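Local coordinates for SusD superfamily protein (Bacteroides vulgatus, PDB 3MYV), which probably binds polysaccharides at the outer membrane of Bacteroides vulgatus, as a member of the SusD family of glycan-capturing proteins, at residues D17-G22 against W87-A92; D293-L298 against L384-K389; Q162-I167 against Y200-D205. All coordinates share one frame; numbering follows the deposited sequence. Where two conformers were deposited one is given.

Interaction 1 of 3, residues D17-G22 against W87-A92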
loop_
_atom_site.group_PDB
_atom_site.type_symbol
_atom_site.label_atom_id
_atom_site.label_comp_id
_atom_site.label_asym_id
_atom_site.label_seq_id
_atom_site.Cartn_x
_atom_site.Cartn_y
_atom_site.Cartn_z
ATOM N N ASP A 17 1.081 24.494 6.133
ATOM C CA ASP A 17 1.964 23.367 6.498
ATOM C C ASP A 17 1.292 22.535 7.595
ATOM O O ASP A 17 1.281 21.295 7.537
ATOM C CB ASP A 17 3.345 23.892 6.924
ATOM C CG ASP A 17 4.380 22.797 7.098
ATOM O OD1 ASP A 17 4.264 21.733 6.458
ATOM O OD2 ASP A 17 5.343 22.997 7.874
ATOM N N ASN A 18 0.722 23.223 8.586
ATOM C CA ASN A 18 0.011 22.562 9.688
ATOM C C ASN A 18 -1.219 21.805 9.238
ATOM O O ASN A 18 -1.469 20.692 9.718
ATOM C CB ASN A 18 -0.370 23.564 10.781
ATOM C CG ASN A 18 0.851 24.134 11.500
ATOM O OD1 ASN A 18 1.900 23.487 11.594
ATOM N ND2 ASN A 18 0.719 25.352 11.989
ATOM N N ALA A 19 -1.980 22.388 8.310
ATOM C CA ALA A 19 -3.143 21.702 7.751
ATOM C C ALA A 19 -2.685 20.421 7.036
ATOM O O ALA A 19 -3.295 19.353 7.189
ATOM C CB ALA A 19 -3.911 22.627 6.776
ATOM N N VAL A 20 -1.605 20.525 6.255
ATOM C CA VAL A 20 -1.116 19.372 5.480
ATOM C C VAL A 20 -0.655 18.285 6.439
ATOM O O VAL A 20 -1.024 17.118 6.275
ATOM C CB VAL A 20 -0.013 19.762 4.440
ATOM C CG1 VAL A 20 0.626 18.510 3.813
ATOM C CG2 VAL A 20 -0.630 20.678 3.358
ATOM N N ASN A 21 0.067 18.687 7.488
ATOM C CA ASN A 21 0.464 17.765 8.553
ATOM C C ASN A 21 -0.734 16.970 9.129
ATOM O O ASN A 21 -0.643 15.748 9.339
ATOM C CB ASN A 21 1.179 18.554 9.655
ATOM C CG ASN A 21 2.174 17.731 10.402
ATOM O OD1 ASN A 21 3.234 17.417 9.882
ATOM N ND2 ASN A 21 1.833 17.362 11.633
ATOM N N GLY A 22 -1.853 17.655 9.347
ATOM C CA GLY A 22 -3.101 17.042 9.854
ATOM C C GLY A 22 -3.672 15.951 8.942
ATOM O O GLY A 22 -4.331 15.010 9.401
ATOM N N TRP A 87 -9.076 18.948 -0.093
ATOM C CA TRP A 87 -9.673 19.904 -1.035
ATOM C C TRP A 87 -9.950 21.258 -0.378
ATOM O O TRP A 87 -9.884 22.279 -1.052
ATOM C CB TRP A 87 -10.930 19.328 -1.708
ATOM C CG TRP A 87 -10.573 18.536 -2.917
ATOM C CD1 TRP A 87 -10.479 17.177 -3.010
ATOM C CD2 TRP A 87 -10.243 19.050 -4.217
ATOM N NE1 TRP A 87 -10.115 16.816 -4.286
ATOM C CE2 TRP A 87 -9.949 17.945 -5.040
ATOM C CE3 TRP A 87 -10.149 20.339 -4.758
ATOM C CZ2 TRP A 87 -9.601 18.086 -6.391
ATOM C CZ3 TRP A 87 -9.789 20.477 -6.091
ATOM C CH2 TRP A 87 -9.541 19.355 -6.898
ATOM N N ASN A 88 -10.238 21.277 0.925
ATOM C CA ASN A 88 -10.375 22.559 1.648
ATOM C C ASN A 88 -9.059 23.340 1.621
ATOM O O ASN A 88 -9.063 24.571 1.452
ATOM C CB ASN A 88 -10.880 22.346 3.083
ATOM C CG ASN A 88 -12.354 21.943 3.118
ATOM O OD1 ASN A 88 -13.099 22.212 2.174
ATOM N ND2 ASN A 88 -12.780 21.319 4.209
ATOM N N ILE A 89 -7.944 22.617 1.701
ATOM C CA ILE A 89 -6.610 23.237 1.626
ATOM C C ILE A 89 -6.391 23.817 0.238
ATOM O O ILE A 89 -6.020 24.988 0.105
ATOM C CB ILE A 89 -5.495 22.235 1.993
ATOM C CG1 ILE A 89 -5.564 21.880 3.481
ATOM C CG2 ILE A 89 -4.116 22.764 1.608
ATOM C CD1 ILE A 89 -4.695 20.672 3.885
ATOM N N LEU A 90 -6.632 23.013 -0.802
ATOM C CA LEU A 90 -6.408 23.471 -2.172
ATOM C C LEU A 90 -7.272 24.698 -2.463
ATOM O O LEU A 90 -6.798 25.659 -3.071
ATOM C CB LEU A 90 -6.725 22.376 -3.203
ATOM C CG LEU A 90 -5.820 21.136 -3.250
ATOM C CD1 LEU A 90 -6.166 20.251 -4.472
ATOM C CD2 LEU A 90 -4.342 21.544 -3.266
ATOM N N ASN A 91 -8.524 24.667 -2.011
ATOM C CA ASN A 91 -9.450 25.769 -2.275
ATOM C C ASN A 91 -8.977 27.058 -1.610
ATOM O O ASN A 91 -9.006 28.123 -2.236
ATOM C CB ASN A 91 -10.870 25.434 -1.836
ATOM C CG ASN A 91 -11.874 26.439 -2.349
ATOM O OD1 ASN A 91 -12.478 27.172 -1.574
ATOM N ND2 ASN A 91 -12.027 26.501 -3.666
ATOM N N ALA A 92 -8.539 26.972 -0.357
ATOM C CA ALA A 92 -7.984 28.146 0.330
ATOM C C ALA A 92 -6.835 28.742 -0.494
ATOM O O ALA A 92 -6.798 29.953 -0.739
ATOM C CB ALA A 92 -7.514 27.788 1.715
#

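Interaction 2 of 3, residues D293-L298 against L384-K389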
loop_
_atom_site.group_PDB
_atom_site.type_symbol
_atom_site.label_atom_id
_atom_site.label_comp_id
_atom_site.label_asym_id
_atom_site.label_seq_id
_atom_site.Cartn_x
_atom_site.Cartn_y
_atom_site.Cartn_z
ATOM N N ASP A 293 18.567 -16.818 2.288
ATOM C CA ASP A 293 17.841 -15.582 1.960
ATOM C C ASP A 293 17.458 -14.891 3.253
ATOM O O ASP A 293 16.720 -15.469 4.062
ATOM C CB ASP A 293 16.604 -15.868 1.111
ATOM C CG ASP A 293 16.025 -14.613 0.497
ATOM O OD1 ASP A 293 15.782 -13.646 1.242
ATOM O OD2 ASP A 293 15.785 -14.585 -0.733
ATOM N N VAL A 294 17.952 -13.664 3.433
ATOM C CA VAL A 294 17.752 -12.889 4.665
ATOM C C VAL A 294 16.284 -12.571 4.988
ATOM O O VAL A 294 15.950 -12.263 6.125
ATOM C CB VAL A 294 18.575 -11.549 4.637
ATOM C CG1 VAL A 294 17.913 -10.481 3.758
ATOM C CG2 VAL A 294 18.765 -11.001 6.033
ATOM N N ARG A 295 15.410 -12.592 3.991
ATOM C CA ARG A 295 14.012 -12.289 4.251
ATOM C C ARG A 295 13.343 -13.321 5.155
ATOM O O ARG A 295 12.421 -12.980 5.899
ATOM C CB ARG A 295 13.272 -12.044 2.934
ATOM C CG ARG A 295 13.783 -10.727 2.329
ATOM C CD ARG A 295 13.457 -10.539 0.876
ATOM N NE ARG A 295 14.067 -11.537 0.002
ATOM C CZ ARG A 295 13.975 -11.497 -1.335
ATOM N NH1 ARG A 295 13.325 -10.497 -1.933
ATOM N NH2 ARG A 295 14.539 -12.429 -2.072
ATOM N N GLY A 296 13.830 -14.564 5.114
ATOM C CA GLY A 296 13.391 -15.619 6.028
ATOM C C GLY A 296 13.748 -15.394 7.476
ATOM O O GLY A 296 13.099 -15.940 8.344
ATOM N N HIS A 297 14.759 -14.568 7.734
ATOM C CA HIS A 297 15.161 -14.268 9.095
ATOM C C HIS A 297 14.169 -13.372 9.827
ATOM O O HIS A 297 14.296 -13.184 11.047
ATOM C CB HIS A 297 16.553 -13.619 9.125
ATOM C CG HIS A 297 17.606 -14.399 8.403
ATOM N ND1 HIS A 297 18.877 -13.910 8.204
ATOM C CD2 HIS A 297 17.575 -15.623 7.817
ATOM C CE1 HIS A 297 19.594 -14.807 7.548
ATOM N NE2 HIS A 297 18.828 -15.856 7.300
ATOM N N LEU A 298 13.198 -12.819 9.096
ATOM C CA LEU A 298 12.077 -12.096 9.700
ATOM C C LEU A 298 10.953 -13.027 10.175
ATOM O O LEU A 298 9.985 -12.561 10.735
ATOM C CB LEU A 298 11.497 -11.067 8.698
ATOM C CG LEU A 298 12.432 -9.971 8.169
ATOM C CD1 LEU A 298 11.671 -9.000 7.270
ATOM C CD2 LEU A 298 13.093 -9.194 9.338
ATOM N N LEU A 384 6.523 -11.751 -9.695
ATOM C CA LEU A 384 5.503 -11.730 -8.641
ATOM C C LEU A 384 5.953 -12.545 -7.435
ATOM O O LEU A 384 5.657 -12.136 -6.308
ATOM C CB LEU A 384 4.144 -12.213 -9.117
ATOM C CG LEU A 384 3.529 -11.400 -10.282
ATOM C CD1 LEU A 384 2.220 -12.041 -10.754
ATOM C CD2 LEU A 384 3.293 -9.978 -9.891
ATOM N N ASP A 385 6.652 -13.666 -7.653
ATOM C CA ASP A 385 7.251 -14.433 -6.543
ATOM C C ASP A 385 8.279 -13.577 -5.794
ATOM O O ASP A 385 8.377 -13.666 -4.583
ATOM C CB ASP A 385 7.936 -15.721 -7.024
ATOM C CG ASP A 385 6.952 -16.794 -7.481
ATOM O OD1 ASP A 385 5.752 -16.742 -7.139
ATOM O OD2 ASP A 385 7.410 -17.722 -8.161
ATOM N N GLU A 386 9.020 -12.732 -6.507
ATOM C CA GLU A 386 9.979 -11.838 -5.834
ATOM C C GLU A 386 9.249 -10.803 -4.979
ATOM O O GLU A 386 9.658 -10.521 -3.842
ATOM C CB GLU A 386 10.955 -11.180 -6.809
ATOM C CG GLU A 386 12.247 -10.675 -6.143
ATOM C CD GLU A 386 13.033 -11.767 -5.433
ATOM O OE1 GLU A 386 12.921 -12.953 -5.818
ATOM O OE2 GLU A 386 13.788 -11.438 -4.515
ATOM N N ARG A 387 8.149 -10.265 -5.514
ATOM C CA ARG A 387 7.283 -9.373 -4.758
ATOM C C ARG A 387 6.739 -10.051 -3.509
ATOM O O ARG A 387 6.716 -9.439 -2.451
ATOM C CB ARG A 387 6.103 -8.883 -5.595
ATOM C CG ARG A 387 6.431 -7.846 -6.659
ATOM C CD ARG A 387 5.192 -7.594 -7.522
ATOM N NE ARG A 387 5.288 -6.348 -8.274
ATOM C CZ ARG A 387 5.070 -5.131 -7.766
ATOM N NH1 ARG A 387 4.714 -4.958 -6.489
ATOM N NH2 ARG A 387 5.212 -4.068 -8.544
ATOM N N SER A 388 6.285 -11.299 -3.644
ATOM C CA SER A 388 5.818 -12.075 -2.502
ATOM C C SER A 388 6.862 -12.079 -1.371
ATOM O O SER A 388 6.556 -11.796 -0.211
ATOM C CB SER A 388 5.550 -13.504 -2.926
ATOM O OG SER A 388 5.291 -14.312 -1.820
ATOM N N LYS A 389 8.097 -12.430 -1.742
ATOM C CA LYS A 389 9.217 -12.518 -0.800
ATOM C C LYS A 389 9.524 -11.190 -0.142
ATOM O O LYS A 389 9.673 -11.090 1.086
ATOM C CB LYS A 389 10.487 -12.998 -1.520
ATOM C CG LYS A 389 10.485 -14.464 -1.987
ATOM C CD LYS A 389 11.785 -14.835 -2.674
ATOM C CE LYS A 389 11.650 -16.163 -3.440
ATOM N NZ LYS A 389 12.962 -16.794 -3.837
HETATM O O HOH W 1 14.780 -17.033 -1.585
#

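Interaction 3 of 3, residues Q162-I167 against Y200-D205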
loop_
_atom_site.group_PDB
_atom_site.type_symbol
_atom_site.label_atom_id
_atom_site.label_comp_id
_atom_site.label_asym_id
_atom_site.label_seq_id
_atom_site.Cartn_x
_atom_site.Cartn_y
_atom_site.Cartn_z
ATOM N N GLN A 162 -12.253 6.528 -14.933
ATOM C CA GLN A 162 -12.338 7.959 -14.573
ATOM C C GLN A 162 -11.472 8.330 -13.372
ATOM O O GLN A 162 -10.836 9.402 -13.362
ATOM C CB GLN A 162 -13.783 8.365 -14.298
ATOM C CG GLN A 162 -14.609 8.480 -15.587
ATOM C CD GLN A 162 -16.106 8.638 -15.349
ATOM O OE1 GLN A 162 -16.690 8.065 -14.419
ATOM N NE2 GLN A 162 -16.730 9.431 -16.196
ATOM N N ALA A 163 -11.416 7.445 -12.378
ATOM C CA ALA A 163 -10.581 7.692 -11.186
ATOM C C ALA A 163 -9.087 7.691 -11.527
ATOM O O ALA A 163 -8.342 8.597 -11.130
ATOM C CB ALA A 163 -10.890 6.701 -10.133
ATOM N N TYR A 164 -8.651 6.689 -12.281
ATOM C CA TYR A 164 -7.253 6.662 -12.756
ATOM C C TYR A 164 -6.854 7.886 -13.575
ATOM O O TYR A 164 -5.753 8.447 -13.380
ATOM C CB TYR A 164 -6.954 5.367 -13.542
ATOM C CG TYR A 164 -6.526 4.195 -12.664
ATOM C CD1 TYR A 164 -5.181 3.993 -12.324
ATOM C CD2 TYR A 164 -7.468 3.280 -12.183
ATOM C CE1 TYR A 164 -4.799 2.934 -11.518
ATOM C CE2 TYR A 164 -7.089 2.205 -11.396
ATOM C CZ TYR A 164 -5.754 2.038 -11.071
ATOM O OH TYR A 164 -5.397 0.948 -10.315
ATOM N N ASP A 165 -7.719 8.310 -14.497
ATOM C CA ASP A 165 -7.437 9.507 -15.291
ATOM C C ASP A 165 -7.115 10.697 -14.373
ATOM O O ASP A 165 -6.101 11.387 -14.547
ATOM C CB ASP A 165 -8.602 9.849 -16.225
ATOM C CG ASP A 165 -8.770 8.848 -17.369
ATOM O OD1 ASP A 165 -7.946 7.924 -17.532
ATOM O OD2 ASP A 165 -9.748 8.990 -18.117
ATOM N N PHE A 166 -7.951 10.889 -13.359
ATOM C CA PHE A 166 -7.765 11.954 -12.395
ATOM C C PHE A 166 -6.528 11.774 -11.505
ATOM O O PHE A 166 -5.767 12.724 -11.284
ATOM C CB PHE A 166 -9.002 12.077 -11.483
ATOM C CG PHE A 166 -8.770 12.935 -10.274
ATOM C CD1 PHE A 166 -8.689 14.313 -10.404
ATOM C CD2 PHE A 166 -8.650 12.374 -9.024
ATOM C CE1 PHE A 166 -8.442 15.120 -9.309
ATOM C CE2 PHE A 166 -8.433 13.179 -7.903
ATOM C CZ PHE A 166 -8.334 14.545 -8.049
ATOM N N ILE A 167 -6.364 10.578 -10.959
ATOM C CA ILE A 167 -5.238 10.260 -10.090
ATOM C C ILE A 167 -3.897 10.513 -10.795
ATOM O O ILE A 167 -2.984 11.135 -10.232
ATOM C CB ILE A 167 -5.337 8.779 -9.594
ATOM C CG1 ILE A 167 -6.477 8.629 -8.587
ATOM C CG2 ILE A 167 -4.035 8.319 -8.969
ATOM C CD1 ILE A 167 -7.079 7.169 -8.533
ATOM N N TYR A 200 0.975 3.975 -12.513
ATOM C CA TYR A 200 1.150 3.669 -13.948
ATOM C C TYR A 200 1.075 2.151 -14.174
ATOM O O TYR A 200 0.374 1.672 -15.067
ATOM C CB TYR A 200 2.499 4.158 -14.476
ATOM C CG TYR A 200 2.651 5.631 -14.782
ATOM C CD1 TYR A 200 1.626 6.380 -15.364
ATOM C CD2 TYR A 200 3.861 6.280 -14.497
ATOM C CE1 TYR A 200 1.814 7.736 -15.658
ATOM C CE2 TYR A 200 4.042 7.589 -14.771
ATOM C CZ TYR A 200 3.023 8.327 -15.351
ATOM O OH TYR A 200 3.255 9.665 -15.603
ATOM N N LEU A 201 1.740 1.389 -13.321
ATOM C CA LEU A 201 1.776 -0.083 -13.438
ATOM C C LEU A 201 0.402 -0.703 -13.254
ATOM O O LEU A 201 -0.035 -1.546 -14.063
ATOM C CB LEU A 201 2.781 -0.673 -12.415
ATOM C CG LEU A 201 3.076 -2.175 -12.490
ATOM C CD1 LEU A 201 3.971 -2.452 -13.695
ATOM C CD2 LEU A 201 3.721 -2.737 -11.181
ATOM N N TYR A 202 -0.302 -0.267 -12.211
ATOM C CA TYR A 202 -1.671 -0.686 -11.988
ATOM C C TYR A 202 -2.590 -0.309 -13.160
ATOM O O TYR A 202 -3.575 -0.987 -13.409
ATOM C CB TYR A 202 -2.238 -0.080 -10.719
ATOM C CG TYR A 202 -1.950 -0.814 -9.416
ATOM C CD1 TYR A 202 -0.654 -0.970 -8.944
ATOM C CD2 TYR A 202 -2.992 -1.284 -8.633
ATOM C CE1 TYR A 202 -0.407 -1.608 -7.746
ATOM C CE2 TYR A 202 -2.757 -1.894 -7.418
ATOM C CZ TYR A 202 -1.467 -2.052 -6.986
ATOM O OH TYR A 202 -1.238 -2.684 -5.801
ATOM N N HIS A 203 -2.263 0.794 -13.840
ATOM C CA HIS A 203 -3.021 1.275 -14.992
ATOM C C HIS A 203 -2.615 0.632 -16.343
ATOM O O HIS A 203 -3.173 0.976 -17.395
ATOM C CB HIS A 203 -2.898 2.797 -15.063
ATOM C CG HIS A 203 -3.947 3.460 -15.914
ATOM N ND1 HIS A 203 -3.628 4.299 -16.966
ATOM C CD2 HIS A 203 -5.298 3.430 -15.850
ATOM C CE1 HIS A 203 -4.746 4.741 -17.521
ATOM N NE2 HIS A 203 -5.775 4.234 -16.860
ATOM N N ASP A 204 -1.704 -0.343 -16.306
ATOM C CA ASP A 204 -1.148 -1.004 -17.509
ATOM C C ASP A 204 -0.336 -0.071 -18.410
ATOM O O ASP A 204 -0.130 -0.373 -19.595
ATOM C CB ASP A 204 -2.263 -1.686 -18.350
ATOM C CG ASP A 204 -1.957 -3.150 -18.694
ATOM O OD1 ASP A 204 -0.855 -3.668 -18.393
ATOM O OD2 ASP A 204 -2.846 -3.809 -19.271
ATOM N N ASP A 205 0.131 1.054 -17.880
ATOM C CA ASP A 205 0.989 1.959 -18.631
ATOM C C ASP A 205 2.429 1.473 -18.382
ATOM O O ASP A 205 3.214 2.124 -17.712
ATOM C CB ASP A 205 0.846 3.411 -18.157
ATOM C CG ASP A 205 -0.513 4.015 -18.417
ATOM O OD1 ASP A 205 -1.115 3.808 -19.507
ATOM O OD2 ASP A 205 -0.974 4.742 -17.503
HETATM O O HOH W 2 -8.356 5.236 -17.399
#

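Interaction 1 of 3, residues D17-G22 against W87-A92
Ile89 reaches from helix 77-94 to Ala19 and Val20 of helix 13-27, in a helix-helix packing contact of the N-terminal part of this mainly helical SusD-family fold. Between the two segments the contact is wholly apolar and small, about 117 Å² counted over both sides, and no hydrogen bond crosses it. Ile89 is the one side chain that segment 87-92 contributes. Its CG1 branch stands anti to the carbonyl carbon (chi1 -69°) and runs on extended to CD1 (chi2 168°), which carries the terminal methyl across to the facing backbone. There Ile89 CD1 lies 3.6 Å from Ala19 CB, while the CG1 methylene behind it is 3.8 Å from Ala19 CB, and the small alanine lets the isoleucine come close to the helix surface. Val20 is touched from the flank, its side chain crossing that of Ile89 at about a right angle.

Around this apolar patch helix 13-27 has polar and packing partners of its own. Asp17 forms a salt bridge with Arg186, which also bonds Asn21, and Val20 packs on Glu112 and Thr113 of helix 103-128. At the valine it is the CG2 methyl that faces the isoleucine, Val20 CG2 lying 4.1 Å from Ile89 CD1.

Interaction 2 of 3, residues D293-L298 against L384-K389
Arg295 crosses from the 3-10 turn 294-298 to helix 380-391 and meets both Glu386 and Lys389 there. Its CB points toward the helix, and beyond CG the chain bends at chi3 (-63°). Arg295 CD then passes 3.8 Å from Lys389 O, a carbonyl oxygen that is hydrogen-bonded to Tyr283 OH. NE turns back to its own segment and gives a nearly straight bond, 173°, to the syn lone pair of Asp293 OD1; NH2 does the same to OD2, so the aspartate is gripped side-on with both oxygens in the guanidinium plane. Lys389 CB sits over one face of the guanidinium, 3.7 Å above the plane and over its centre at Arg295 CZ. At the far end Arg295 NH1 and NH2 converge on a single oxygen, Glu386 OE2, at 2.8 Å and 2.7 Å. That oxygen lies in the guanidinium plane, but the carboxylate is turned 43° from it and both nitrogens come from the same face; because one oxygen is shared between the two N-H groups, neither bond is as straight as those to Asp293.

Asp293 OD1 also takes the backbone N of Arg295 on its anti lone pair, while OD2 is linked through a water to Lys389 NZ. Outside the segments, NH1 has a further salt bridge to Glu390 and Glu386 OE1 one to Arg382. With carboxylates on two sides, the arginine is very likely to stay charged although buried. The arrangement is a salt-bridge network built on an Asx turn, joining the 3-10 turn ahead of strand 299-304 to helix 380-391.

Interaction 3 of 3, residues Q162-I167 against Y200-D205
Tyr164 and His203 leave their backbones by different routes: the tyrosine ring swings out with chi1 at -86°, and His203 CG stands anti to its backbone N (chi1 -162°), which lets the two side chains slide past each other in opposite directions, rings nearly parallel. Their planes are only 19° apart, yet the ring centroids of Tyr164 and His203 are 5.1 Å from each other, so this is a slid-apart pair with little overlap. The nearest approach is at the root of the tyrosine, where His203 CD2 lies 3.4 Å from Tyr164 CB. Farther out, Tyr164 OH reaches Tyr202 CB at 3.3 Å, approaching at the edge of the Tyr202 ring, a ring that meets Phe122 edge-to-face and Arg403 in a cation-pi contact.

An alanine in place of Tyr164 would remove both the ring beside the imidazole and the hydroxyl against Tyr202, and is likely to open a gap between helix 160-177 and the end of helix 189-202.

His203 lies within the Schellman motif that ends helix 189-202, where Asp204 has positive phi and Asp205 N bonds back to Tyr200 O. Across this turn His203 ND1 donates to Asp205 OD2 at 2.7 Å; the acceptor is in the ring plane, although the bond meets the carboxylate from above its plane. At the other nitrogen, a water 2.8 Å from His203 NE2 donates to Asp165 OD1. Bonded at both nitrogens, the imidazole probably has little freedom to turn, and two carboxylates nearby could favour its protonated form.

The three contacts follow one another through the molecule, with interaction 3 touching both of the others. Interactions 1 and 2 lie on opposite sides of the chain's centre, their centres about 39 Å apart and their nearest atoms about 26 Å apart. Interaction 3 meets interaction 1 where Phe166 CZ packs 4.1 Å from Trp87 CZ2, and meets interaction 2 where Leu201 CD2 lies 3.3 Å from Arg387 NH2. Helix 103-128 also packs against segments of both interactions 1 and 3. None of the residues described coordinates the sodium ion, whose site is formed by Asn254, Ser255, Asp258, Pro260 and Leu325.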